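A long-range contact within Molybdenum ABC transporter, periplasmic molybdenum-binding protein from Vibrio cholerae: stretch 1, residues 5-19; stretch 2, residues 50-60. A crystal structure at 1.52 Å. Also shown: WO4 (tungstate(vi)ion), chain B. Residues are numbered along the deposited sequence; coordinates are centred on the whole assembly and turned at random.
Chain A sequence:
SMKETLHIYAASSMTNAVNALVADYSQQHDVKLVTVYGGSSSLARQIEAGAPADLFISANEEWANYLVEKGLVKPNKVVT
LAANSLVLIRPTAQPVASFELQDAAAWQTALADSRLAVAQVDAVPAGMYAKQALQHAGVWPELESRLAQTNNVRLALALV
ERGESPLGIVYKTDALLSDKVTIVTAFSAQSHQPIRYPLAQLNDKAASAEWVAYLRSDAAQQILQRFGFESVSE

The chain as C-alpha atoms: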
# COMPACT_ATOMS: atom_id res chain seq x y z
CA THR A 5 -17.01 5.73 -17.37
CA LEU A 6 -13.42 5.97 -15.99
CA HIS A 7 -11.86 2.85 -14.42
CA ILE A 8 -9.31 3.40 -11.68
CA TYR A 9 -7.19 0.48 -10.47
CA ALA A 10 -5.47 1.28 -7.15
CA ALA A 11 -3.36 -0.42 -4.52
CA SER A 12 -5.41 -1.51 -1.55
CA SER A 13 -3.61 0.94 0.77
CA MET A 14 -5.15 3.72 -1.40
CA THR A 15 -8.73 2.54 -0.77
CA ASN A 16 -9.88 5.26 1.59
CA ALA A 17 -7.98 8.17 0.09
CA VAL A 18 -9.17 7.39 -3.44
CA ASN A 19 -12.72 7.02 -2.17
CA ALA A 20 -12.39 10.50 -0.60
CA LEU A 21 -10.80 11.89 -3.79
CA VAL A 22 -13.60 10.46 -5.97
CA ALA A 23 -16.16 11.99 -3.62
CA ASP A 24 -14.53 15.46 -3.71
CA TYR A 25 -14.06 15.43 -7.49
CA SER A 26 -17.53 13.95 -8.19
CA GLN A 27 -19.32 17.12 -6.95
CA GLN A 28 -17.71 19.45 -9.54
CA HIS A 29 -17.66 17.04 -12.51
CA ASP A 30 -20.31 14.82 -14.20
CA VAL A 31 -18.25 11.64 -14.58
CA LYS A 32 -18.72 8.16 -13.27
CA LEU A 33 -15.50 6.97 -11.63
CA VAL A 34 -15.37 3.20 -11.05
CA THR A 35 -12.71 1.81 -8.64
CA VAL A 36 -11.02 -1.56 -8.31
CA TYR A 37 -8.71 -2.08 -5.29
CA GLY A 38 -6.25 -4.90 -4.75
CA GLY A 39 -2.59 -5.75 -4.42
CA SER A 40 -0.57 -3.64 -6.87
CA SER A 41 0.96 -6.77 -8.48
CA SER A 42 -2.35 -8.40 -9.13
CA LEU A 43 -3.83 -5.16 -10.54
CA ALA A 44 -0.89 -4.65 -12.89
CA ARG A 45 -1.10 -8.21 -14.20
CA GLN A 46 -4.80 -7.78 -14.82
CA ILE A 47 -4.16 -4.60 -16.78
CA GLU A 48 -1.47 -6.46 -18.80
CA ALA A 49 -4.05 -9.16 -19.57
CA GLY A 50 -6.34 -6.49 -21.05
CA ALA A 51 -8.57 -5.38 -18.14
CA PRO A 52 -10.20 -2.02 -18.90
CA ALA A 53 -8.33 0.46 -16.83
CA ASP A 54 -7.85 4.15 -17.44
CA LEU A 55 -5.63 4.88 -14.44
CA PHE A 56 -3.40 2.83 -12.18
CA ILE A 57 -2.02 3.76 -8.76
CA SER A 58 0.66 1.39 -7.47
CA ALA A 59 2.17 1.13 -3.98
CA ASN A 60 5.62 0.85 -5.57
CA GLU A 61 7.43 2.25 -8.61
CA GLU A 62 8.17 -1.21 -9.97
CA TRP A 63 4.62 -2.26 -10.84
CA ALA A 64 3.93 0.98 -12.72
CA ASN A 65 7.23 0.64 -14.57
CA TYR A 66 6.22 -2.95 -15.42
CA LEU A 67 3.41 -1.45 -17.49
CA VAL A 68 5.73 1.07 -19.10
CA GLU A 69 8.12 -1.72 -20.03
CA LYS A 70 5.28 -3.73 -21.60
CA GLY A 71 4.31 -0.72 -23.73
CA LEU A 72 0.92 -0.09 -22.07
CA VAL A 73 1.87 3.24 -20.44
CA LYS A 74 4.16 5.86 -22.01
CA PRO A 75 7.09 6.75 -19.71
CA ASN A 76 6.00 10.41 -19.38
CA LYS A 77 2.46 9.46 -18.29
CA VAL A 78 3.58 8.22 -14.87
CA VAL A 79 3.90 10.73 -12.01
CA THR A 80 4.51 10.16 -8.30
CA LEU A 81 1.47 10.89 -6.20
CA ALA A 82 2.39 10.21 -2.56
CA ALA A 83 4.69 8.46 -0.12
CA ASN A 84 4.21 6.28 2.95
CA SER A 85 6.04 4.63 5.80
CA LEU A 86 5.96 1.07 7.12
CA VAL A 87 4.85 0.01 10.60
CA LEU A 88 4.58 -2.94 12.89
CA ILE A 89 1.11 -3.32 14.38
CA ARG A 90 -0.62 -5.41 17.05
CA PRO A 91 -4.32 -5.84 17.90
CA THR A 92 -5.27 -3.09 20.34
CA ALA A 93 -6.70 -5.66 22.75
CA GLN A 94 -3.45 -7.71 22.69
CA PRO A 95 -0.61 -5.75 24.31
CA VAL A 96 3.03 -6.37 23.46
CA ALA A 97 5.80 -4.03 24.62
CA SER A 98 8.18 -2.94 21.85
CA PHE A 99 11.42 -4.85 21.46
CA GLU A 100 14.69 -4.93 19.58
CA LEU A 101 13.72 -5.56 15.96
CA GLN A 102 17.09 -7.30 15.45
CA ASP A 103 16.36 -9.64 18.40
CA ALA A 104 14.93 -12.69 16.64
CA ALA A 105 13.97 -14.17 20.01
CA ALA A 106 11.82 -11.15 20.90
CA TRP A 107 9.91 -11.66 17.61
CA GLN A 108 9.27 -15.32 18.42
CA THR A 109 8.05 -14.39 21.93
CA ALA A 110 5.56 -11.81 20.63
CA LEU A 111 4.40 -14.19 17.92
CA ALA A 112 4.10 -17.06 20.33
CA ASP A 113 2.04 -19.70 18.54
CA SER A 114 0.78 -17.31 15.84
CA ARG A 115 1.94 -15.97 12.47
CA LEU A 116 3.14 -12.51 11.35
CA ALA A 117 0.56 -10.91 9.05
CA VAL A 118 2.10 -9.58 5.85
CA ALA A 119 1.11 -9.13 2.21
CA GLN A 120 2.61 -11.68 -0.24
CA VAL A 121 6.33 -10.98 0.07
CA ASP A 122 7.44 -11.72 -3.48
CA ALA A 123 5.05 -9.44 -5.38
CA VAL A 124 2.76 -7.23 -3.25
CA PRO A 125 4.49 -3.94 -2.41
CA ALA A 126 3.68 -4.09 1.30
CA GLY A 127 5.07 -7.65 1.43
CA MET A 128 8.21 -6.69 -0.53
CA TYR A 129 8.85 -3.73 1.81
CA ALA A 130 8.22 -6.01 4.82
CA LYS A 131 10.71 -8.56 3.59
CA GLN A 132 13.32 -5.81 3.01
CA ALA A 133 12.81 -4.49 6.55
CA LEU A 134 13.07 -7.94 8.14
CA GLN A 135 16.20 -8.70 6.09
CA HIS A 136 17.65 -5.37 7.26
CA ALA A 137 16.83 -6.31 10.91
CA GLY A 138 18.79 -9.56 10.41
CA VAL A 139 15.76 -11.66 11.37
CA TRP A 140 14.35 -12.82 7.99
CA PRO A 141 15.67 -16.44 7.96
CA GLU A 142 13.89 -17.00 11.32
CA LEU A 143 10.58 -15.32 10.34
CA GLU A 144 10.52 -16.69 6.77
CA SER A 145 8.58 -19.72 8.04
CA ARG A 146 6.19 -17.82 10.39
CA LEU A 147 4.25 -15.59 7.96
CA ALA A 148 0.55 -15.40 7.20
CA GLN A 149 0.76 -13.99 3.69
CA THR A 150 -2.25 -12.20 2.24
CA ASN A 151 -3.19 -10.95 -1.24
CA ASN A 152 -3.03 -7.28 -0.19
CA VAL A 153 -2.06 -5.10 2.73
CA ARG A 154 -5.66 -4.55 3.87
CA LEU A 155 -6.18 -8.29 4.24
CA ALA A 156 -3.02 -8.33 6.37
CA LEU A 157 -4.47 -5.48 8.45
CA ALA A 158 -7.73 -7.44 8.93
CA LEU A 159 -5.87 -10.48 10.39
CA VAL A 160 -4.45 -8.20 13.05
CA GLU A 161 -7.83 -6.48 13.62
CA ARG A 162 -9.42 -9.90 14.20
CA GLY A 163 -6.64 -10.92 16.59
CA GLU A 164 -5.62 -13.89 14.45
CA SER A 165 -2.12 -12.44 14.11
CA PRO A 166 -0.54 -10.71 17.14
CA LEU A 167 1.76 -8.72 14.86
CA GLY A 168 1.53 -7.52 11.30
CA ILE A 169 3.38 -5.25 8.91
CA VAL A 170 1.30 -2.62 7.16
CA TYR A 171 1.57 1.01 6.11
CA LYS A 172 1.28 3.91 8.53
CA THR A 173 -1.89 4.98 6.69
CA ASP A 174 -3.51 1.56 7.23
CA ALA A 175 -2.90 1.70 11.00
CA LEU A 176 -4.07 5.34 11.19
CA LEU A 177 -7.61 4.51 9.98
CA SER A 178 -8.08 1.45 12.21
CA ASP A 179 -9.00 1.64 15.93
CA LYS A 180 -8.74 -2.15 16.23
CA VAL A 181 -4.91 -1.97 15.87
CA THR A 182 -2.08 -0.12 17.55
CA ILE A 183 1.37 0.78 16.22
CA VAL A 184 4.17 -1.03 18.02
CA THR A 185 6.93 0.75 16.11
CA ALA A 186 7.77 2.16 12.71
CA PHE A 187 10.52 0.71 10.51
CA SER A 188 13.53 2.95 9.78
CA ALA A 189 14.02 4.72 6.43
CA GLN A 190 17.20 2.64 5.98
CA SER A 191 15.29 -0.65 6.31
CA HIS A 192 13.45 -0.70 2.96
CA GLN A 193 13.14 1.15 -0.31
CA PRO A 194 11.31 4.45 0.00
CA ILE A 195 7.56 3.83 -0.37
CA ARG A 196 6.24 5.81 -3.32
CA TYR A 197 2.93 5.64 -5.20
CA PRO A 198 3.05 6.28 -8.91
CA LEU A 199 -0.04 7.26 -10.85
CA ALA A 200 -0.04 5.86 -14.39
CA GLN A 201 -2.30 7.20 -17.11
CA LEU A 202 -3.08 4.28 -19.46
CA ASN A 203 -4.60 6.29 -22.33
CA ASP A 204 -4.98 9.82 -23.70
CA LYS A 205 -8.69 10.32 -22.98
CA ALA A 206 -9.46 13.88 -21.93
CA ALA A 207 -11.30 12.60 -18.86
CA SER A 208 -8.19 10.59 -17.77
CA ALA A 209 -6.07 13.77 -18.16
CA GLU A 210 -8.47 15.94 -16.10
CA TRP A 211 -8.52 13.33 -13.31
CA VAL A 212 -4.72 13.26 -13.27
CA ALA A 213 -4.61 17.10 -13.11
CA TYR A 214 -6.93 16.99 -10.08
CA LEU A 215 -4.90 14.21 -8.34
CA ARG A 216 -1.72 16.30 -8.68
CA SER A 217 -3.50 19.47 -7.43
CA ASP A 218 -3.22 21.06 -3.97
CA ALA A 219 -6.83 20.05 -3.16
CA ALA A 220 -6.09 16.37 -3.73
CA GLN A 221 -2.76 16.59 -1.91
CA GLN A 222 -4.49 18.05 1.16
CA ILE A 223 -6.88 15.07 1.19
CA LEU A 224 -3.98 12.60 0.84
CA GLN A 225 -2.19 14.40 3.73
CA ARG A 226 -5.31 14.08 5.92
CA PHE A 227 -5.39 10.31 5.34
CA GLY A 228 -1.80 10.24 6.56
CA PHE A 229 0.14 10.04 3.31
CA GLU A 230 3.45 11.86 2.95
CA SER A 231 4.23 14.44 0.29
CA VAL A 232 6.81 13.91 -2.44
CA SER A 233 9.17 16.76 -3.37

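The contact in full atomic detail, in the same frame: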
# COMPACT_ATOMS: atom_id res chain seq x y z
N THR A 5 -17.49 6.54 -18.55
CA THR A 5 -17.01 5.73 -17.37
C THR A 5 -15.48 5.55 -17.28
O THR A 5 -14.87 4.85 -18.09
CB THR A 5 -17.64 4.31 -17.37
OG1 THR A 5 -17.31 3.63 -18.59
CG2 THR A 5 -19.15 4.38 -17.25
N LEU A 6 -14.86 6.17 -16.26
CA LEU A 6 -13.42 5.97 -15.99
C LEU A 6 -13.18 4.85 -14.97
O LEU A 6 -13.81 4.83 -13.92
CB LEU A 6 -12.74 7.23 -15.45
CG LEU A 6 -12.37 8.36 -16.41
CD1 LEU A 6 -11.36 9.26 -15.73
CD2 LEU A 6 -11.82 7.86 -17.74
N HIS A 7 -12.22 3.97 -15.27
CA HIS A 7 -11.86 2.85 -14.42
C HIS A 7 -10.50 3.08 -13.78
O HIS A 7 -9.50 3.22 -14.45
CB HIS A 7 -11.76 1.59 -15.25
CG HIS A 7 -13.07 1.12 -15.79
ND1 HIS A 7 -13.86 0.23 -15.11
CD2 HIS A 7 -13.72 1.41 -16.94
CE1 HIS A 7 -14.95 -0.01 -15.82
NE2 HIS A 7 -14.89 0.69 -16.93
N ILE A 8 -10.49 3.15 -12.46
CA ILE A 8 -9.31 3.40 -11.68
C ILE A 8 -8.94 2.13 -10.93
O ILE A 8 -9.72 1.62 -10.11
CB ILE A 8 -9.53 4.54 -10.68
CG1 ILE A 8 -9.85 5.84 -11.42
CG2 ILE A 8 -8.30 4.70 -9.81
CD1 ILE A 8 -10.44 6.90 -10.52
N TYR A 9 -7.73 1.64 -11.17
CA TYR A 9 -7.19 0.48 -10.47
C TYR A 9 -6.20 1.00 -9.47
O TYR A 9 -5.27 1.71 -9.86
CB TYR A 9 -6.49 -0.43 -11.49
CG TYR A 9 -7.39 -1.41 -12.21
CD1 TYR A 9 -8.52 -0.99 -12.87
CD2 TYR A 9 -7.08 -2.77 -12.23
CE1 TYR A 9 -9.39 -1.88 -13.50
CE2 TYR A 9 -7.91 -3.67 -12.88
CZ TYR A 9 -9.05 -3.23 -13.52
OH TYR A 9 -9.86 -4.14 -14.15
N ALA A 10 -6.33 0.70 -8.17
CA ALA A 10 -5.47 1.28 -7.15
C ALA A 10 -5.10 0.28 -6.08
O ALA A 10 -5.95 -0.47 -5.60
CB ALA A 10 -6.12 2.48 -6.50
N ALA A 11 -3.83 0.32 -5.66
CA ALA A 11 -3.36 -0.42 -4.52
C ALA A 11 -4.34 -0.35 -3.35
O ALA A 11 -4.90 0.71 -3.02
CB ALA A 11 -2.03 0.15 -4.08
N SER A 12 -4.53 -1.46 -2.67
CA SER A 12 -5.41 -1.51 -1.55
C SER A 12 -5.14 -0.45 -0.50
O SER A 12 -6.09 0.04 0.12
CB SER A 12 -5.37 -2.87 -0.90
OG SER A 12 -5.83 -3.86 -1.83
N SER A 13 -3.89 -0.07 -0.26
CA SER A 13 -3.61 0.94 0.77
C SER A 13 -4.19 2.31 0.37
O SER A 13 -4.26 3.20 1.20
CB SER A 13 -2.09 1.07 1.04
OG SER A 13 -1.36 1.34 -0.14
N MET A 14 -4.52 2.49 -0.91
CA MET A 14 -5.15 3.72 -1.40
C MET A 14 -6.69 3.77 -1.30
O MET A 14 -7.31 4.81 -1.66
CB MET A 14 -4.69 3.98 -2.84
CG MET A 14 -3.37 4.76 -2.92
SD MET A 14 -3.56 6.59 -2.66
CE MET A 14 -1.84 7.14 -2.62
N THR A 15 -7.29 2.73 -0.74
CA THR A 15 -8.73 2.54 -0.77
C THR A 15 -9.45 3.79 -0.26
O THR A 15 -10.28 4.38 -0.96
CB THR A 15 -9.17 1.34 0.05
OG1 THR A 15 -8.67 0.16 -0.57
CG2 THR A 15 -10.68 1.25 0.14
N ASN A 16 -9.12 4.20 0.96
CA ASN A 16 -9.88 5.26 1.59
C ASN A 16 -9.61 6.61 0.98
O ASN A 16 -10.54 7.35 0.75
CB ASN A 16 -9.69 5.29 3.10
CG ASN A 16 -10.09 3.98 3.72
OD1 ASN A 16 -9.33 3.03 3.70
ND2 ASN A 16 -11.28 3.92 4.23
N ALA A 17 -8.36 6.90 0.67
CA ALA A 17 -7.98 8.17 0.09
C ALA A 17 -8.59 8.33 -1.29
O ALA A 17 -9.08 9.42 -1.58
CB ALA A 17 -6.46 8.29 0.02
N VAL A 18 -8.57 7.28 -2.10
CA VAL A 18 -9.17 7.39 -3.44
C VAL A 18 -10.69 7.53 -3.30
O VAL A 18 -11.32 8.30 -4.03
CB VAL A 18 -8.78 6.25 -4.38
CG1 VAL A 18 -9.54 6.34 -5.72
CG2 VAL A 18 -7.29 6.33 -4.61
N ASN A 19 -11.30 6.84 -2.36
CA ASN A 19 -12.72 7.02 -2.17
C ASN A 19 -13.05 8.51 -1.84
O ASN A 19 -13.97 9.09 -2.37
CB ASN A 19 -13.26 6.10 -1.08
CG ASN A 19 -13.37 4.64 -1.53
OD1 ASN A 19 -13.34 4.31 -2.73
ND2 ASN A 19 -13.48 3.76 -0.56
N GLY A 50 -5.38 -7.20 -20.21
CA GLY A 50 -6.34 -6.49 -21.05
C GLY A 50 -7.48 -5.84 -20.30
O GLY A 50 -8.35 -5.24 -20.94
N ALA A 51 -7.50 -5.96 -18.97
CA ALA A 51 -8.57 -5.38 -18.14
C ALA A 51 -8.75 -3.91 -18.47
O ALA A 51 -7.76 -3.20 -18.59
CB ALA A 51 -8.26 -5.54 -16.68
N PRO A 52 -10.01 -3.44 -18.61
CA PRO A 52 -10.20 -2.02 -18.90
C PRO A 52 -9.81 -1.20 -17.68
O PRO A 52 -10.29 -1.43 -16.55
CB PRO A 52 -11.69 -1.88 -19.23
CG PRO A 52 -12.19 -3.27 -19.42
CD PRO A 52 -11.30 -4.17 -18.62
N ALA A 53 -8.89 -0.31 -17.90
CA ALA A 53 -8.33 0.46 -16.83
C ALA A 53 -7.86 1.73 -17.49
O ALA A 53 -7.20 1.68 -18.52
CB ALA A 53 -7.18 -0.27 -16.18
N ASP A 54 -8.27 2.85 -16.93
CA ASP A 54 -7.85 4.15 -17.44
C ASP A 54 -6.67 4.69 -16.65
O ASP A 54 -5.81 5.35 -17.20
CB ASP A 54 -9.03 5.12 -17.41
CG ASP A 54 -10.16 4.67 -18.34
OD1 ASP A 54 -9.99 4.77 -19.58
OD2 ASP A 54 -11.22 4.19 -17.85
N LEU A 55 -6.65 4.40 -15.37
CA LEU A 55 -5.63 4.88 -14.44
C LEU A 55 -5.23 3.77 -13.52
O LEU A 55 -6.08 2.95 -13.12
CB LEU A 55 -6.17 6.01 -13.55
CG LEU A 55 -6.63 7.34 -14.16
CD1 LEU A 55 -7.14 8.23 -13.04
CD2 LEU A 55 -5.50 7.99 -14.90
N PHE A 56 -3.96 3.79 -13.13
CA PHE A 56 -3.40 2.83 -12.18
C PHE A 56 -2.55 3.50 -11.12
O PHE A 56 -1.66 4.25 -11.43
CB PHE A 56 -2.54 1.81 -12.95
CG PHE A 56 -1.82 0.78 -12.07
CD1 PHE A 56 -2.46 0.08 -11.05
CD2 PHE A 56 -0.50 0.49 -12.30
CE1 PHE A 56 -1.77 -0.89 -10.32
CE2 PHE A 56 0.19 -0.44 -11.55
CZ PHE A 56 -0.45 -1.15 -10.58
N ILE A 57 -2.85 3.26 -9.86
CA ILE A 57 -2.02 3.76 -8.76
C ILE A 57 -1.40 2.55 -8.09
O ILE A 57 -2.09 1.70 -7.53
CB ILE A 57 -2.85 4.55 -7.72
CG1 ILE A 57 -3.47 5.79 -8.40
CG2 ILE A 57 -2.03 4.93 -6.49
CD1 ILE A 57 -4.49 6.51 -7.52
N SER A 58 -0.08 2.48 -8.12
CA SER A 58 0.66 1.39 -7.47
C SER A 58 1.25 1.82 -6.15
O SER A 58 1.52 2.99 -5.94
CB SER A 58 1.79 1.00 -8.42
OG SER A 58 2.55 -0.07 -7.90
N ALA A 59 1.49 0.86 -5.24
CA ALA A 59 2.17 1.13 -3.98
C ALA A 59 3.69 0.98 -4.07
O ALA A 59 4.40 1.12 -3.05
CB ALA A 59 1.59 0.28 -2.89
N ASN A 60 4.19 0.68 -5.28
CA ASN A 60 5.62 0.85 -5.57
C ASN A 60 5.89 1.33 -7.00
O ASN A 60 5.00 1.30 -7.83
CB ASN A 60 6.42 -0.42 -5.24
CG ASN A 60 6.14 -1.58 -6.15
OD1 ASN A 60 5.50 -1.45 -7.20
ND2 ASN A 60 6.63 -2.77 -5.74
W WO4 B . -0.60 -2.83 -1.52
O1 WO4 B . -1.79 -4.29 -0.82
O2 WO4 B . 1.32 -2.84 -0.82
O3 WO4 B . -0.53 -2.97 -3.58
O4 WO4 B . -1.38 -0.99 -1.00
O HOH W 1 -11.83 -3.09 -15.18

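Two parallel strands, 6-11 and 55-57, lie side by side and are joined by a ladder of mainly backbone hydrogen bonds. Side-chain Asp-54 OD2 starts it, accepting a hydrogen bond from His-7 N at 2.8 Å. The carbonyl of His-7 answers with two bonds: Asp-54 N lies 2.8 Å from His-7 O, and Leu-55 N lies 3.2 Å from the same oxygen. The ladder then becomes regular. Tyr-9 N donates to Leu-55 O, Ile-57 N to Tyr-9 O, and Ala-11 N to Ile-57 O, each at 2.9 Å. CA-H...O contacts add to it; the shortest is Phe-56 CA to Tyr-9 O, 3.2 Å.

Tyr-9 buries the most surface in the contact. Ala-53 CB sits over one face of its ring, 3.6 Å from Tyr-9 CD1, where a small methyl fits closely. Water 1 links the phenol to the backbone, 2.5 Å from Tyr-9 OH and donating to Pro-52 O at 2.6 Å. Over one face of the His-7 ring lies Pro-52 CB, 4.5 Å from His-7 CD2.

Ile-8, Ala-10, Leu-55 and Ile-57 share one face of the sheet. Ile-8 CG1 meets Leu-55 CD1 at 4.0 Å. The branched Ile-57 also reaches the segment after the first strand: its CG2 is 3.8 Å from Met-14 CG, and its CD1 is 4.0 Å from Val-18 CG2. All of these side chains are apolar and buried. Tyr-9 and Phe-56 occupy the other face, with Tyr-9 CB 4.1 Å from Phe-56 CD1.

At the end of the first strand, Ala-11 CB packs on Ala-59 CB at 3.8 Å. Both methyls lie near the tungstate: WO4 O4 is 3.3 Å from Ala-11 CB and 3.7 Å from Ala-59 CB. Ser-13 N and Ser-13 OG both donate to WO4 O4, at 2.8 Å and a very short 2.5 Å.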